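Local coordinates for protein endonuclease V (Bacillus subtilis, PDB 3GA2) that probably repairs deaminated DNA by cutting the strand at the second phosphodiester bond 3' to a deoxyinosine, with magnesium as cofactor, at residues S213-P216 against I217-L221. The protein carries 1 engineered substitution. Numbering follows the deposited sequence.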
ATOM      1  N   SER A 213       0.335  -0.313 -17.819  1.00 28.67           N
ATOM      2  CA  SER A 213       0.485   0.645 -16.731  1.00 32.00           C
ATOM      3  C   SER A 213       1.725   0.328 -15.914  1.00 28.04           C
ATOM      4  O   SER A 213       2.263  -0.779 -15.981  1.00 27.58           O
ATOM      5  CB  SER A 213      -0.736   0.615 -15.814  1.00 30.72           C
ATOM      6  OG  SER A 213      -1.902   1.003 -16.518  1.00 59.74           O
ATOM      7  N   ARG A 214       2.183   1.300 -15.138  1.00 16.77           N
ATOM      8  CA  ARG A 214       3.362   1.087 -14.309  1.00 22.45           C
ATOM      9  C   ARG A 214       2.963   0.499 -12.957  1.00 17.36           C
ATOM     10  O   ARG A 214       3.820   0.173 -12.139  1.00 13.16           O
ATOM     11  CB  ARG A 214       4.110   2.401 -14.098  1.00 21.44           C
ATOM     12  CG  ARG A 214       3.265   3.505 -13.505  1.00 16.77           C
ATOM     13  CD  ARG A 214       4.105   4.745 -13.254  1.00 21.12           C
ATOM     14  NE  ARG A 214       3.308   5.819 -12.671  1.00 21.95           N
ATOM     15  CZ  ARG A 214       3.749   6.649 -11.735  1.00 18.75           C
ATOM     16  NH1 ARG A 214       4.988   6.533 -11.267  1.00 16.96           N
ATOM     17  NH2 ARG A 214       2.950   7.591 -11.266  1.00 12.84           N
ATOM     18  N   LEU A 215       1.662   0.367 -12.728  1.00  7.85           N
ATOM     19  CA  LEU A 215       1.179  -0.193 -11.478  1.00 18.14           C
ATOM     20  C   LEU A 215       0.799  -1.649 -11.666  1.00 14.92           C
ATOM     21  O   LEU A 215       0.181  -2.012 -12.664  1.00 16.15           O
ATOM     22  CB  LEU A 215      -0.056   0.560 -10.981  1.00 15.67           C
ATOM     23  CG  LEU A 215       0.079   2.062 -10.758  1.00 27.44           C
ATOM     24  CD1 LEU A 215      -1.263   2.593 -10.289  1.00 22.55           C
ATOM     25  CD2 LEU A 215       1.164   2.361  -9.731  1.00 21.66           C
ATOM     26  N   PRO A 216       1.165  -2.509 -10.706  1.00 17.74           N
ATOM     27  CA  PRO A 216       0.809  -3.926 -10.843  1.00 11.90           C
ATOM     28  C   PRO A 216      -0.700  -4.094 -10.993  1.00 12.47           C
ATOM     29  O   PRO A 216      -1.473  -3.323 -10.428  1.00 19.98           O
ATOM     30  CB  PRO A 216       1.375  -4.558  -9.567  1.00 12.25           C
ATOM     31  CG  PRO A 216       1.465  -3.407  -8.599  1.00 22.87           C
ATOM     32  CD  PRO A 216       1.905  -2.256  -9.459  1.00 10.34           C
ATOM     33  N   ILE A 217      -1.112  -5.100 -11.762  1.00 13.64           N
ATOM     34  CA  ILE A 217      -2.528  -5.352 -12.027  1.00 15.43           C
ATOM     35  C   ILE A 217      -3.492  -5.087 -10.870  1.00 17.22           C
ATOM     36  O   ILE A 217      -4.422  -4.305 -11.013  1.00 12.34           O
ATOM     37  CB  ILE A 217      -2.752  -6.793 -12.544  1.00 17.89           C
ATOM     38  CG1 ILE A 217      -2.021  -6.981 -13.876  1.00 27.71           C
ATOM     39  CG2 ILE A 217      -4.232  -7.054 -12.754  1.00 16.27           C
ATOM     40  CD1 ILE A 217      -1.981  -8.423 -14.346  1.00 28.47           C
ATOM     41  N   PRO A 218      -3.285  -5.734  -9.710  1.00 21.16           N
ATOM     42  CA  PRO A 218      -4.173  -5.532  -8.556  1.00 19.68           C
ATOM     43  C   PRO A 218      -4.325  -4.067  -8.142  1.00 16.09           C
ATOM     44  O   PRO A 218      -5.435  -3.599  -7.893  1.00 15.23           O
ATOM     45  CB  PRO A 218      -3.507  -6.358  -7.459  1.00 15.62           C
ATOM     46  CG  PRO A 218      -2.839  -7.446  -8.218  1.00 21.81           C
ATOM     47  CD  PRO A 218      -2.228  -6.705  -9.381  1.00 14.36           C
ATOM     48  N   VAL A 219      -3.205  -3.352  -8.067  1.00 12.27           N
ATOM     49  CA  VAL A 219      -3.215  -1.950  -7.667  1.00 14.01           C
ATOM     50  C   VAL A 219      -3.839  -1.055  -8.732  1.00 11.51           C
ATOM     51  O   VAL A 219      -4.555  -0.112  -8.407  1.00 11.28           O
ATOM     52  CB  VAL A 219      -1.785  -1.455  -7.346  1.00  9.71           C
ATOM     53  CG1 VAL A 219      -1.827  -0.025  -6.831  1.00 15.63           C
ATOM     54  CG2 VAL A 219      -1.146  -2.362  -6.303  1.00 13.78           C
ATOM     55  N   ARG A 220      -3.571  -1.349 -10.000  1.00 17.51           N
ATOM     56  CA  ARG A 220      -4.134  -0.546 -11.081  1.00 17.69           C
ATOM     57  C   ARG A 220      -5.659  -0.661 -11.063  1.00 21.64           C
ATOM     58  O   ARG A 220      -6.366   0.325 -11.282  1.00 16.79           O
ATOM     59  CB  ARG A 220      -3.600  -1.016 -12.435  1.00 18.96           C
ATOM     60  CG  ARG A 220      -4.163  -0.245 -13.616  1.00 24.71           C
ATOM     61  CD  ARG A 220      -3.925  -0.978 -14.925  1.00 40.11           C
ATOM     62  NE  ARG A 220      -4.290  -0.147 -16.072  1.00 54.02           N
ATOM     63  CZ  ARG A 220      -4.271  -0.558 -17.336  1.00 53.29           C
ATOM     64  NH1 ARG A 220      -3.907  -1.801 -17.627  1.00 59.24           N
ATOM     65  NH2 ARG A 220      -4.610   0.277 -18.311  1.00 43.04           N
ATOM     66  N   LEU A 221      -6.166  -1.863 -10.800  1.00 16.86           N
ATOM     67  CA  LEU A 221      -7.606  -2.070 -10.748  1.00 15.75           C
ATOM     68  C   LEU A 221      -8.232  -1.362  -9.547  1.00 12.77           C
ATOM     69  O   LEU A 221      -9.284  -0.742  -9.664  1.00 15.55           O
ATOM     70  CB  LEU A 221      -7.934  -3.572 -10.723  1.00 11.13           C
ATOM     71  CG  LEU A 221      -7.627  -4.255 -12.064  1.00 14.92           C
ATOM     72  CD1 LEU A 221      -7.929  -5.741 -12.003  1.00 16.77           C
ATOM     73  CD2 LEU A 221      -8.456  -3.584 -13.161  1.00  9.11           C
TER
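Pro216 and Arg220 meet in a local contact at the N-terminus of a helix, where the loop that follows helix 198-207 turns into the C-terminal helix 217-235. Pro216 occupies the N-cap position, and its carbonyl O accepts the backbone N-H of Arg220 at 2.9 Å in a nearly straight bond, 165° at the hydrogen. One residue on, Leu221 N repeats the pattern with Ile217 O at 3.0 Å. Pro218, in the first turn, has no N-H to donate, and its CD packs 3.4 Å from Pro216 C.

On the buried side, Pro216 and Val219 lie side by side and point the same way, with Pro216 CG 3.6 Å from Val219 CG2. Leu215 makes a looser apolar contact, its CD1 4.4 Å from Val219 CG1. Leu114 of strand 113-116 and Ile143 of strand 140-144 continue this apolar patch into the sheet.

On the more open side Arg220 meets Ser213. With CG anti to the backbone N (chi1 179°) and the chain extended to NE, the guanidinium reaches back along the loop. Ser213 OG stands over one face of the Arg220 guanidinium, 2.7 Å from Arg220 NE and almost straight above it. The N-H groups of NE and NH2 do not point to that place above the plane, so neither is hydrogen-bonded to the hydroxyl.

Val219 also touches Asp116 and lies near Asp46, both predicted magnesium ligands. A first helical turn with proline at its N-cap position thus packs beside the probable metal site of an RNase H-like nuclease fold.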